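Local coordinates for type III secretion system effector HopBA1 (Pseudomonas syringae pv. aptata, PDB 5T09), which acts as a virulence factor that is recognised by the Arabidopsis resistance protein RBA1 and enhances RBA1 self-association, triggering plant cell death, at residues G190-P202 with N224-G236. Sequence-based numbering, arbitrary orientation.
With K (potassium ion), chain B.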
loop_
_atom_site.group_PDB
_atom_site.type_symbol
_atom_site.label_atom_id
_atom_site.label_comp_id
_atom_site.label_asym_id
_atom_site.label_seq_id
_atom_site.Cartn_x
_atom_site.Cartn_y
_atom_site.Cartn_z
ATOM N N GLY A 190 -5.277 -2.011 -1.565
ATOM C CA GLY A 190 -5.619 -3.174 -2.364
ATOM C C GLY A 190 -5.180 -3.066 -3.808
ATOM O O GLY A 190 -5.474 -2.075 -4.483
ATOM N N ALA A 191 -4.495 -4.105 -4.296
ATOM C CA ALA A 191 -3.909 -4.065 -5.632
ATOM C C ALA A 191 -4.962 -3.862 -6.715
ATOM O O ALA A 191 -4.656 -3.303 -7.774
ATOM C CB ALA A 191 -3.126 -5.352 -5.893
ATOM N N GLY A 192 -6.198 -4.308 -6.478
ATOM C CA GLY A 192 -7.250 -4.096 -7.457
ATOM C C GLY A 192 -7.455 -2.633 -7.803
ATOM O O GLY A 192 -7.915 -2.308 -8.899
ATOM N N HIS A 193 -7.114 -1.732 -6.883
ATOM C CA HIS A 193 -7.280 -0.307 -7.131
ATOM C C HIS A 193 -6.219 0.250 -8.070
ATOM O O HIS A 193 -6.396 1.353 -8.598
ATOM C CB HIS A 193 -7.251 0.458 -5.806
ATOM C CG HIS A 193 -8.431 0.180 -4.927
ATOM N ND1 HIS A 193 -9.440 1.096 -4.724
ATOM C CD2 HIS A 193 -8.767 -0.916 -4.206
ATOM C CE1 HIS A 193 -10.344 0.579 -3.911
ATOM N NE2 HIS A 193 -9.961 -0.643 -3.586
ATOM N N PHE A 194 -5.138 -0.495 -8.305
ATOM C CA PHE A 194 -3.996 -0.008 -9.068
ATOM C C PHE A 194 -3.861 -0.695 -10.424
ATOM O O PHE A 194 -2.777 -0.683 -11.013
ATOM C CB PHE A 194 -2.712 -0.194 -8.259
ATOM C CG PHE A 194 -2.783 0.360 -6.864
ATOM C CD1 PHE A 194 -3.595 1.442 -6.563
ATOM C CD2 PHE A 194 -2.029 -0.202 -5.848
ATOM C CE1 PHE A 194 -3.656 1.945 -5.278
ATOM C CE2 PHE A 194 -2.081 0.302 -4.563
ATOM C CZ PHE A 194 -2.895 1.372 -4.275
ATOM N N SER A 195 -4.932 -1.300 -10.929
ATOM C CA SER A 195 -4.873 -1.942 -12.233
ATOM C C SER A 195 -4.754 -0.895 -13.340
ATOM O O SER A 195 -5.028 0.291 -13.142
ATOM C CB SER A 195 -6.111 -2.806 -12.464
ATOM O OG SER A 195 -7.286 -2.015 -12.480
ATOM N N ASN A 196 -4.334 -1.355 -14.519
ATOM C CA ASN A 196 -4.174 -0.497 -15.693
ATOM C C ASN A 196 -3.419 0.782 -15.336
ATOM O O ASN A 196 -3.814 1.892 -15.699
ATOM C CB ASN A 196 -5.532 -0.174 -16.320
ATOM C CG ASN A 196 -6.252 -1.411 -16.824
ATOM O OD1 ASN A 196 -5.845 -2.017 -17.814
ATOM N ND2 ASN A 196 -7.332 -1.786 -16.150
ATOM N N SER A 197 -2.309 0.615 -14.620
ATOM C CA SER A 197 -1.546 1.733 -14.081
ATOM C C SER A 197 -0.205 1.940 -14.772
ATOM O O SER A 197 0.554 2.823 -14.360
ATOM C CB SER A 197 -1.309 1.529 -12.580
ATOM O OG SER A 197 -0.526 0.368 -12.348
ATOM N N LYS A 198 0.109 1.158 -15.805
ATOM C CA LYS A 198 1.439 1.220 -16.402
ATOM C C LYS A 198 1.733 2.607 -16.956
ATOM O O LYS A 198 2.780 3.196 -16.666
ATOM C CB LYS A 198 1.572 0.168 -17.503
ATOM C CG LYS A 198 2.945 0.145 -18.165
ATOM C CD LYS A 198 3.029 -0.911 -19.252
ATOM C CE LYS A 198 4.396 -0.909 -19.915
ATOM N NZ LYS A 198 4.462 -1.838 -21.078
ATOM N N THR A 199 0.815 3.148 -17.755
ATOM C CA THR A 199 1.101 4.385 -18.475
ATOM C C THR A 199 1.152 5.581 -17.531
ATOM O O THR A 199 2.093 6.383 -17.583
ATOM C CB THR A 199 0.055 4.605 -19.570
ATOM O OG1 THR A 199 -1.241 4.759 -18.978
ATOM C CG2 THR A 199 0.031 3.421 -20.529
ATOM N N ASP A 200 0.154 5.718 -16.648
ATOM C CA ASP A 200 0.023 6.934 -15.853
ATOM C C ASP A 200 -0.296 6.660 -14.385
ATOM O O ASP A 200 -0.788 7.559 -13.692
ATOM C CB ASP A 200 -1.064 7.834 -16.450
ATOM C CG ASP A 200 -0.612 9.272 -16.607
ATOM O OD1 ASP A 200 0.128 9.766 -15.729
ATOM O OD2 ASP A 200 -0.991 9.907 -17.612
ATOM N N GLY A 201 -0.019 5.460 -13.884
ATOM C CA GLY A 201 -0.342 5.120 -12.517
ATOM C C GLY A 201 -1.812 4.789 -12.360
ATOM O O GLY A 201 -2.560 4.725 -13.340
ATOM N N PRO A 202 -2.261 4.576 -11.122
ATOM C CA PRO A 202 -3.659 4.183 -10.908
ATOM C C PRO A 202 -4.629 5.218 -11.456
ATOM O O PRO A 202 -4.332 6.412 -11.522
ATOM C CB PRO A 202 -3.767 4.065 -9.385
ATOM C CG PRO A 202 -2.366 3.818 -8.923
ATOM C CD PRO A 202 -1.503 4.616 -9.860
ATOM N N ASN A 224 7.229 -5.761 -14.858
ATOM C CA ASN A 224 6.011 -6.441 -15.281
ATOM C C ASN A 224 5.826 -6.278 -16.784
ATOM O O ASN A 224 5.738 -5.151 -17.285
ATOM C CB ASN A 224 4.792 -5.895 -14.542
ATOM C CG ASN A 224 3.502 -6.546 -15.003
ATOM O OD1 ASN A 224 3.516 -7.632 -15.585
ATOM N ND2 ASN A 224 2.380 -5.883 -14.756
ATOM N N ASP A 225 5.762 -7.401 -17.498
ATOM C CA ASP A 225 5.471 -7.403 -18.922
ATOM C C ASP A 225 4.254 -8.245 -19.279
ATOM O O ASP A 225 3.852 -8.258 -20.449
ATOM C CB ASP A 225 6.690 -7.902 -19.711
ATOM C CG ASP A 225 7.854 -6.929 -19.660
ATOM O OD1 ASP A 225 7.605 -5.704 -19.637
ATOM O OD2 ASP A 225 9.017 -7.386 -19.642
ATOM N N ALA A 226 3.654 -8.944 -18.313
ATOM C CA ALA A 226 2.461 -9.733 -18.605
ATOM C C ALA A 226 1.250 -8.838 -18.838
ATOM O O ALA A 226 0.422 -9.119 -19.714
ATOM C CB ALA A 226 2.187 -10.712 -17.464
ATOM N N ASP A 227 1.130 -7.759 -18.069
ATOM C CA ASP A 227 -0.014 -6.863 -18.164
ATOM C C ASP A 227 0.427 -5.468 -17.738
ATOM O O ASP A 227 1.603 -5.227 -17.450
ATOM C CB ASP A 227 -1.175 -7.383 -17.312
ATOM C CG ASP A 227 -0.760 -7.686 -15.886
ATOM O OD1 ASP A 227 -0.365 -8.839 -15.611
ATOM O OD2 ASP A 227 -0.826 -6.774 -15.037
ATOM N N GLU A 228 -0.531 -4.540 -17.703
ATOM C CA GLU A 228 -0.268 -3.150 -17.345
ATOM C C GLU A 228 -0.859 -2.786 -15.984
ATOM O O GLU A 228 -1.216 -1.630 -15.745
ATOM C CB GLU A 228 -0.803 -2.209 -18.425
ATOM C CG GLU A 228 -2.258 -2.441 -18.808
ATOM C CD GLU A 228 -2.799 -1.353 -19.723
ATOM O OE1 GLU A 228 -2.324 -0.201 -19.631
ATOM O OE2 GLU A 228 -3.697 -1.654 -20.537
ATOM N N HIS A 229 -0.961 -3.758 -15.079
ATOM C CA HIS A 229 -1.521 -3.519 -13.754
ATOM C C HIS A 229 -0.460 -3.163 -12.718
ATOM O O HIS A 229 -0.804 -2.899 -11.562
ATOM C CB HIS A 229 -2.315 -4.748 -13.293
ATOM C CG HIS A 229 -3.442 -5.116 -14.209
ATOM N ND1 HIS A 229 -3.682 -4.461 -15.398
ATOM C CD2 HIS A 229 -4.396 -6.073 -14.110
ATOM C CE1 HIS A 229 -4.732 -4.997 -15.991
ATOM N NE2 HIS A 229 -5.185 -5.977 -15.231
ATOM N N SER A 230 0.812 -3.142 -13.103
ATOM C CA SER A 230 1.897 -2.714 -12.227
ATOM C C SER A 230 3.123 -2.486 -13.098
ATOM O O SER A 230 3.163 -2.894 -14.262
ATOM C CB SER A 230 2.196 -3.745 -11.138
ATOM O OG SER A 230 2.743 -4.929 -11.703
ATOM N N HIS A 231 4.129 -1.833 -12.520
ATOM C CA HIS A 231 5.388 -1.593 -13.212
ATOM C C HIS A 231 6.464 -2.614 -12.867
ATOM O O HIS A 231 7.236 -3.007 -13.746
ATOM C CB HIS A 231 5.905 -0.191 -12.895
ATOM C CG HIS A 231 4.996 0.906 -13.356
ATOM N ND1 HIS A 231 4.059 1.490 -12.532
ATOM C CD2 HIS A 231 4.875 1.520 -14.556
ATOM C CE1 HIS A 231 3.405 2.422 -13.202
ATOM N NE2 HIS A 231 3.879 2.458 -14.434
ATOM N N ILE A 232 6.550 -3.042 -11.607
ATOM C CA ILE A 232 7.506 -4.067 -11.205
ATOM C C ILE A 232 6.805 -5.071 -10.305
ATOM O O ILE A 232 5.872 -4.735 -9.569
ATOM C CB ILE A 232 8.748 -3.476 -10.494
ATOM C CG1 ILE A 232 8.354 -2.706 -9.232
ATOM C CG2 ILE A 232 9.525 -2.579 -11.451
ATOM C CD1 ILE A 232 9.535 -2.389 -8.331
ATOM N N VAL A 233 7.262 -6.318 -10.376
ATOM C CA VAL A 233 6.722 -7.410 -9.579
ATOM C C VAL A 233 7.809 -7.866 -8.618
ATOM O O VAL A 233 8.929 -8.178 -9.042
ATOM C CB VAL A 233 6.252 -8.578 -10.463
ATOM C CG1 VAL A 233 5.470 -9.588 -9.629
ATOM C CG2 VAL A 233 5.417 -8.071 -11.630
ATOM N N ILE A 234 7.484 -7.893 -7.330
ATOM C CA ILE A 234 8.390 -8.377 -6.296
ATOM C C ILE A 234 8.042 -9.832 -6.016
ATOM O O ILE A 234 6.886 -10.157 -5.711
ATOM C CB ILE A 234 8.293 -7.522 -5.022
ATOM C CG1 ILE A 234 8.958 -6.161 -5.262
ATOM C CG2 ILE A 234 8.933 -8.245 -3.826
ATOM C CD1 ILE A 234 8.894 -5.210 -4.083
ATOM N N ALA A 235 9.037 -10.707 -6.125
ATOM C CA ALA A 235 8.838 -12.122 -5.849
ATOM C C ALA A 235 8.791 -12.351 -4.345
ATOM O O ALA A 235 9.665 -11.882 -3.610
ATOM C CB ALA A 235 9.957 -12.950 -6.479
ATOM N N GLY A 236 7.765 -13.063 -3.889
ATOM C CA GLY A 236 7.597 -13.322 -2.473
ATOM C C GLY A 236 7.131 -14.730 -2.173
ATOM O O GLY A 236 7.074 -15.582 -3.063
HETATM K K K B . -3.234 8.393 -13.000
#
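Ser197 and Lys198 carry all three hydrogen bonds that tie the loop 190-202 to the turn before strand 232-235. Two of them end on one acceptor: Glu228 O takes Lys198 N at 3.1 Å, the donor standing above the carbonyl plane, and Ser197 N in a weak, bent bond. The third comes from a side chain, His231 NE2 giving its hydrogen to Lys198 O at 2.6 Å. That oxygen sits at the edge of the imidazole, about 20° out of its plane, and because His231 ND1 accepts from the backbone N of Val210 the ring is held from both nitrogens, its rotation fixed between the loop and strand 209-214.

The loop 190-202 follows strand 184-190 and passes over to the turn before strand 232-235, which lies between 209-214 (parallel) and 222-223 (antiparallel) in the mixed sheet of this EreA/ChaN-like fold. The same loop binds the potassium ion through Asp200 O and Pro202 O, with Met205 O as a further ligand.

Van der Waals contact falls mainly on His229 and Glu228. Ser195 CB lies over one face of the His229 ring in a CH-pi contact, 4.0 Å from the centroid, and Asp227 CG approaches the opposite face nearer the rim. Lys198 crosses Glu228 at about a right angle, CB meeting CB at 3.5 Å; with CG anti to the backbone N (chi1 -179°) and the chain extended, Lys198 CD lies 4.1 Å from Glu228 CB. Alongside His229 runs the Asn196 amide, its plane turned 65° from the ring, with OD1 3.7 Å from His229 CE1. Separately, an Asx turn shapes the backbone here, Asp227 OD2 accepting from His229 N.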